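Long-range contact in putative glycosyl hydrolase (Bacteroides thetaiotaomicron VPI-5482, PDB 3K11), which is probably a glycoside hydrolase of family 88, although its substrate and reaction have not been established: residues I177-F189 with Y225-R239. Residues are numbered along the deposited sequence; the frame is centred on the assembly and turned at random. Where two conformers were deposited one is given.
Sequences IINKEYRLADGTF and YLAEAVKQFLQFADR
Gln232 bonds the backbone of Gly187 and Phe189 with the two ends of its amide. Phe189 N lies 3.0 Å from Gln232 OE1, its N-H in the plane of the Gln232 amide, on a lone pair of OE1, with an N-H...O angle of 170°. Gln232 NE2 gives to Gly187 O at 2.9 Å, coming from above the plane of the Gly187 carbonyl. A bend at chi2 (-68°) lays the amide over one face of the Phe189 ring, the two planes 19° apart. NE2 also donates to Glu228 OE2, which Arg183 NH1 meets from the opposite face in a 2.9 Å salt bridge; Arg183 NH1 bonds Gly187 O as well, and NH2 holds Ile178 O of helix 167-180. The contact joins the loop after that helix to helix 222-240, within what the six-hairpin clan membership of family 88 indicates is an (alpha/alpha)6 barrel. Within the loop, Leu184 to Gly187 form a type I beta turn, and Asp186 OD1 accepts from Thr188 N in an Asx turn. Asp186 O is gripped from opposite faces by Lys231 NZ and Gln235 NE2, the latter also donating to Thr188 OG1 at 2.9 Å. In a salt bridge, Arg239 sets both terminal nitrogens on one oxygen: Arg239 NH1 uses the syn lone pair of Asp186 OD2, and NH2 comes from above the carboxylate plane. Leu184 CD1 is centred over one face of the Arg239 guanidinium. With OG1 beside the backbone N and turned to Gln235, the methyl Thr188 CG2 lies over the Phe236 ring in a CH-pi contact, 3.7 Å from its centroid.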
loop_
_atom_site.group_PDB
_atom_site.type_symbol
_atom_site.label_atom_id
_atom_site.label_comp_id
_atom_site.label_asym_id
_atom_site.label_seq_id
_atom_site.Cartn_x
_atom_site.Cartn_y
_atom_site.Cartn_z
ATOM N N ILE A 177 -2.517 28.539 -28.705
ATOM C CA ILE A 177 -2.924 28.152 -27.358
ATOM C C ILE A 177 -4.249 28.778 -26.986
ATOM O O ILE A 177 -5.190 28.083 -26.555
ATOM C CB ILE A 177 -1.826 28.537 -26.322
ATOM C CG1 ILE A 177 -0.560 27.693 -26.565
ATOM C CG2 ILE A 177 -2.299 28.378 -24.838
ATOM C CD1 ILE A 177 0.663 28.230 -25.872
ATOM N N ILE A 178 -4.331 30.100 -27.144
ATOM C CA ILE A 178 -5.443 30.837 -26.556
ATOM C C ILE A 178 -6.669 30.886 -27.424
ATOM O O ILE A 178 -7.792 30.970 -26.895
ATOM C CB ILE A 178 -4.998 32.273 -26.090
ATOM C CG1 ILE A 178 -5.799 32.681 -24.850
ATOM C CG2 ILE A 178 -5.058 33.279 -27.275
ATOM C CD1 ILE A 178 -5.432 31.915 -23.584
ATOM N N ASN A 179 -6.488 30.795 -28.734
ATOM C CA ASN A 179 -7.586 30.876 -29.666
ATOM C C ASN A 179 -7.964 29.617 -30.454
ATOM O O ASN A 179 -9.089 29.513 -30.910
ATOM C CB ASN A 179 -7.270 31.955 -30.703
ATOM C CG ASN A 179 -7.151 33.333 -30.097
ATOM O OD1 ASN A 179 -7.976 33.708 -29.300
ATOM N ND2 ASN A 179 -6.175 34.106 -30.524
ATOM N N LYS A 180 -7.037 28.696 -30.662
ATOM C CA LYS A 180 -7.284 27.535 -31.482
ATOM C C LYS A 180 -7.400 26.201 -30.760
ATOM O O LYS A 180 -8.150 25.326 -31.189
ATOM C CB LYS A 180 -6.188 27.450 -32.506
ATOM C CG LYS A 180 -6.179 28.678 -33.425
ATOM C CD LYS A 180 -5.175 28.475 -34.533
ATOM C CE LYS A 180 -5.132 29.701 -35.482
ATOM N NZ LYS A 180 -4.072 29.540 -36.558
ATOM N N GLU A 181 -6.647 26.030 -29.690
ATOM C CA GLU A 181 -6.693 24.790 -28.923
ATOM C C GLU A 181 -8.120 24.420 -28.506
ATOM O O GLU A 181 -8.860 25.280 -28.034
ATOM C CB GLU A 181 -5.808 24.926 -27.673
ATOM C CG GLU A 181 -5.868 23.756 -26.672
ATOM C CD GLU A 181 -5.667 22.387 -27.309
ATOM O OE1 GLU A 181 -4.688 22.205 -28.078
ATOM O OE2 GLU A 181 -6.495 21.489 -27.059
ATOM N N TYR A 182 -8.481 23.142 -28.669
ATOM C CA TYR A 182 -9.775 22.636 -28.260
ATOM C C TYR A 182 -9.950 22.758 -26.740
ATOM O O TYR A 182 -8.995 22.575 -25.958
ATOM C CB TYR A 182 -9.910 21.163 -28.625
ATOM C CG TYR A 182 -11.294 20.625 -28.340
ATOM C CD1 TYR A 182 -12.352 20.943 -29.166
ATOM C CD2 TYR A 182 -11.549 19.800 -27.268
ATOM C CE1 TYR A 182 -13.635 20.493 -28.896
ATOM C CE2 TYR A 182 -12.826 19.335 -27.002
ATOM C CZ TYR A 182 -13.871 19.705 -27.810
ATOM O OH TYR A 182 -15.141 19.260 -27.587
ATOM N N ARG A 183 -11.179 23.097 -26.349
ATOM C CA ARG A 183 -11.523 23.250 -24.937
ATOM C C ARG A 183 -12.881 22.617 -24.673
ATOM O O ARG A 183 -13.718 22.512 -25.577
ATOM C CB ARG A 183 -11.645 24.714 -24.585
ATOM C CG ARG A 183 -10.344 25.530 -24.705
ATOM C CD ARG A 183 -10.701 26.933 -24.811
ATOM N NE ARG A 183 -9.615 27.927 -24.931
ATOM C CZ ARG A 183 -9.238 28.790 -23.969
ATOM N NH1 ARG A 183 -9.750 28.731 -22.733
ATOM N NH2 ARG A 183 -8.329 29.720 -24.239
ATOM N N LEU A 184 -13.107 22.263 -23.412
ATOM C CA LEU A 184 -14.432 21.874 -22.936
ATOM C C LEU A 184 -15.361 23.073 -23.008
ATOM O O LEU A 184 -14.907 24.191 -23.263
ATOM C CB LEU A 184 -14.368 21.386 -21.476
ATOM C CG LEU A 184 -13.568 20.127 -21.100
ATOM C CD1 LEU A 184 -13.765 19.769 -19.619
ATOM C CD2 LEU A 184 -13.905 18.947 -22.006
ATOM N N ALA A 185 -16.658 22.868 -22.771
ATOM C CA ALA A 185 -17.630 23.973 -22.829
ATOM C C ALA A 185 -17.252 25.113 -21.874
ATOM O O ALA A 185 -17.412 26.309 -22.204
ATOM C CB ALA A 185 -19.051 23.467 -22.528
ATOM N N ASP A 186 -16.706 24.745 -20.722
ATOM C CA ASP A 186 -16.313 25.709 -19.719
ATOM C C ASP A 186 -14.950 26.340 -19.961
ATOM O O ASP A 186 -14.482 27.110 -19.131
ATOM C CB ASP A 186 -16.379 25.098 -18.345
ATOM C CG ASP A 186 -15.264 24.130 -18.069
ATOM O OD1 ASP A 186 -14.420 23.836 -18.940
ATOM O OD2 ASP A 186 -15.255 23.648 -16.937
ATOM N N GLY A 187 -14.318 26.030 -21.085
ATOM C CA GLY A 187 -13.071 26.702 -21.472
ATOM C C GLY A 187 -11.827 25.915 -21.115
ATOM O O GLY A 187 -10.742 26.287 -21.517
ATOM N N THR A 188 -11.946 24.864 -20.321
ATOM C CA THR A 188 -10.775 24.067 -19.913
ATOM C C THR A 188 -10.062 23.430 -21.121
ATOM O O THR A 188 -10.691 22.815 -21.975
ATOM C CB THR A 188 -11.137 22.931 -18.928
ATOM O OG1 THR A 188 -12.046 23.390 -17.916
ATOM C CG2 THR A 188 -9.844 22.282 -18.332
ATOM N N PHE A 189 -8.754 23.637 -21.221
ATOM C CA PHE A 189 -7.982 23.000 -22.309
ATOM C C PHE A 189 -8.251 21.488 -22.283
ATOM O O PHE A 189 -8.085 20.872 -21.253
ATOM C CB PHE A 189 -6.487 23.238 -22.147
ATOM C CG PHE A 189 -6.067 24.693 -22.261
ATOM C CD1 PHE A 189 -6.442 25.454 -23.343
ATOM C CD2 PHE A 189 -5.207 25.253 -21.314
ATOM C CE1 PHE A 189 -6.001 26.785 -23.457
ATOM C CE2 PHE A 189 -4.772 26.571 -21.448
ATOM C CZ PHE A 189 -5.178 27.311 -22.493
ATOM N N TYR A 225 -5.083 37.456 -18.548
ATOM C CA TYR A 225 -4.306 36.215 -18.564
ATOM C C TYR A 225 -4.079 35.642 -17.160
ATOM O O TYR A 225 -4.077 34.429 -16.974
ATOM C CB TYR A 225 -3.026 36.386 -19.401
ATOM C CG TYR A 225 -3.275 36.614 -20.888
ATOM C CD1 TYR A 225 -4.329 36.010 -21.561
ATOM C CD2 TYR A 225 -2.409 37.371 -21.638
ATOM C CE1 TYR A 225 -4.538 36.233 -22.917
ATOM C CE2 TYR A 225 -2.612 37.588 -22.978
ATOM C CZ TYR A 225 -3.674 36.997 -23.614
ATOM O OH TYR A 225 -3.900 37.195 -24.961
ATOM N N LEU A 226 -3.892 36.488 -16.154
ATOM C CA LEU A 226 -3.874 35.972 -14.775
ATOM C C LEU A 226 -5.164 35.237 -14.458
ATOM O O LEU A 226 -5.134 34.184 -13.888
ATOM C CB LEU A 226 -3.652 37.116 -13.746
ATOM C CG LEU A 226 -2.289 37.814 -13.653
ATOM C CD1 LEU A 226 -2.347 39.062 -12.701
ATOM C CD2 LEU A 226 -1.148 36.861 -13.223
ATOM N N ALA A 227 -6.301 35.805 -14.838
ATOM C CA ALA A 227 -7.558 35.184 -14.538
ATOM C C ALA A 227 -7.729 33.894 -15.292
ATOM O O ALA A 227 -8.240 32.936 -14.734
ATOM C CB ALA A 227 -8.735 36.143 -14.782
ATOM N N GLU A 228 -7.334 33.860 -16.569
ATOM C CA GLU A 228 -7.479 32.619 -17.361
ATOM C C GLU A 228 -6.563 31.533 -16.849
ATOM O O GLU A 228 -6.981 30.376 -16.744
ATOM C CB GLU A 228 -7.224 32.894 -18.831
ATOM C CG GLU A 228 -7.456 31.685 -19.764
ATOM C CD GLU A 228 -8.898 31.204 -19.787
ATOM O OE1 GLU A 228 -9.811 31.938 -19.322
ATOM O OE2 GLU A 228 -9.115 30.090 -20.298
ATOM N N ALA A 229 -5.336 31.891 -16.478
ATOM C CA ALA A 229 -4.414 30.894 -15.888
ATOM C C ALA A 229 -4.991 30.242 -14.633
ATOM O O ALA A 229 -4.985 29.004 -14.468
ATOM C CB ALA A 229 -3.052 31.545 -15.617
ATOM N N VAL A 230 -5.534 31.073 -13.745
ATOM C CA VAL A 230 -6.193 30.569 -12.530
ATOM C C VAL A 230 -7.446 29.715 -12.824
ATOM O O VAL A 230 -7.668 28.659 -12.220
ATOM C CB VAL A 230 -6.505 31.726 -11.557
ATOM C CG1 VAL A 230 -7.383 31.269 -10.373
ATOM C CG2 VAL A 230 -5.154 32.301 -11.012
ATOM N N LYS A 231 -8.262 30.188 -13.743
ATOM C CA LYS A 231 -9.475 29.481 -14.129
ATOM C C LYS A 231 -9.142 28.099 -14.645
ATOM O O LYS A 231 -9.760 27.112 -14.273
ATOM C CB LYS A 231 -10.174 30.287 -15.232
ATOM C CG LYS A 231 -11.520 29.704 -15.671
ATOM C CD LYS A 231 -12.149 30.463 -16.846
ATOM C CE LYS A 231 -13.460 29.715 -17.351
ATOM N NZ LYS A 231 -13.765 30.025 -18.755
ATOM N N GLN A 232 -8.157 28.006 -15.537
ATOM C CA GLN A 232 -7.695 26.686 -15.985
ATOM C C GLN A 232 -7.255 25.850 -14.817
ATOM O O GLN A 232 -7.648 24.687 -14.659
ATOM C CB GLN A 232 -6.489 26.845 -16.925
ATOM C CG GLN A 232 -6.848 27.456 -18.276
ATOM C CD GLN A 232 -7.709 26.584 -19.158
ATOM O OE1 GLN A 232 -7.667 25.375 -19.071
ATOM N NE2 GLN A 232 -8.475 27.225 -20.044
ATOM N N PHE A 233 -6.400 26.423 -13.997
ATOM C CA PHE A 233 -5.869 25.613 -12.876
ATOM C C PHE A 233 -6.997 25.003 -12.075
ATOM O O PHE A 233 -6.998 23.816 -11.785
ATOM C CB PHE A 233 -4.975 26.453 -11.973
ATOM C CG PHE A 233 -4.238 25.639 -10.931
ATOM C CD1 PHE A 233 -4.831 25.326 -9.694
ATOM C CD2 PHE A 233 -2.957 25.196 -11.162
ATOM C CE1 PHE A 233 -4.164 24.560 -8.762
ATOM C CE2 PHE A 233 -2.279 24.373 -10.178
ATOM C CZ PHE A 233 -2.885 24.069 -9.022
ATOM N N LEU A 234 -7.973 25.821 -11.698
ATOM C CA LEU A 234 -8.993 25.341 -10.781
ATOM C C LEU A 234 -10.005 24.431 -11.465
ATOM O O LEU A 234 -10.539 23.485 -10.855
ATOM C CB LEU A 234 -9.683 26.539 -10.149
ATOM C CG LEU A 234 -8.868 27.470 -9.235
ATOM C CD1 LEU A 234 -9.745 28.649 -8.845
ATOM C CD2 LEU A 234 -8.310 26.733 -7.963
ATOM N N GLN A 235 -10.249 24.663 -12.739
ATOM C CA GLN A 235 -11.190 23.796 -13.508
ATOM C C GLN A 235 -10.601 22.410 -13.742
ATOM O O GLN A 235 -11.328 21.411 -13.753
ATOM C CB GLN A 235 -11.606 24.507 -14.814
ATOM C CG GLN A 235 -12.633 25.604 -14.542
ATOM C CD GLN A 235 -13.147 26.353 -15.749
ATOM O OE1 GLN A 235 -13.972 27.261 -15.573
ATOM N NE2 GLN A 235 -12.677 26.023 -16.955
ATOM N N PHE A 236 -9.281 22.340 -14.002
ATOM C CA PHE A 236 -8.567 21.065 -14.031
ATOM C C PHE A 236 -8.603 20.433 -12.634
ATOM O O PHE A 236 -8.967 19.278 -12.461
ATOM C CB PHE A 236 -7.081 21.220 -14.420
ATOM C CG PHE A 236 -6.803 21.206 -15.904
ATOM C CD1 PHE A 236 -6.662 20.025 -16.575
ATOM C CD2 PHE A 236 -6.589 22.374 -16.609
ATOM C CE1 PHE A 236 -6.374 19.991 -17.938
ATOM C CE2 PHE A 236 -6.311 22.334 -17.995
ATOM C CZ PHE A 236 -6.211 21.145 -18.640
ATOM N N ALA A 237 -8.150 21.167 -11.635
ATOM C CA ALA A 237 -7.985 20.544 -10.294
ATOM C C ALA A 237 -9.296 20.032 -9.709
ATOM O O ALA A 237 -9.282 18.992 -9.088
ATOM C CB ALA A 237 -7.233 21.497 -9.310
ATOM N N ASP A 238 -10.406 20.743 -9.945
ATOM C CA ASP A 238 -11.743 20.315 -9.470
ATOM C C ASP A 238 -12.001 18.880 -9.845
ATOM O O ASP A 238 -12.391 18.039 -9.012
ATOM C CB ASP A 238 -12.843 21.174 -10.106
ATOM C CG ASP A 238 -14.246 20.799 -9.619
ATOM O OD1 ASP A 238 -14.408 20.752 -8.378
ATOM O OD2 ASP A 238 -15.132 20.519 -10.472
ATOM N N ARG A 239 -11.724 18.589 -11.100
ATOM C CA ARG A 239 -12.007 17.270 -11.670
ATOM C C ARG A 239 -10.923 16.212 -11.445
ATOM O O ARG A 239 -11.240 15.053 -11.269
ATOM C CB ARG A 239 -12.187 17.416 -13.160
ATOM C CG ARG A 239 -13.389 18.291 -13.488
ATOM C CD ARG A 239 -13.390 18.535 -14.923
ATOM N NE ARG A 239 -14.584 19.179 -15.473
ATOM C CZ ARG A 239 -14.643 20.429 -15.949
ATOM N NH1 ARG A 239 -13.637 21.297 -15.813
ATOM N NH2 ARG A 239 -15.762 20.818 -16.530
#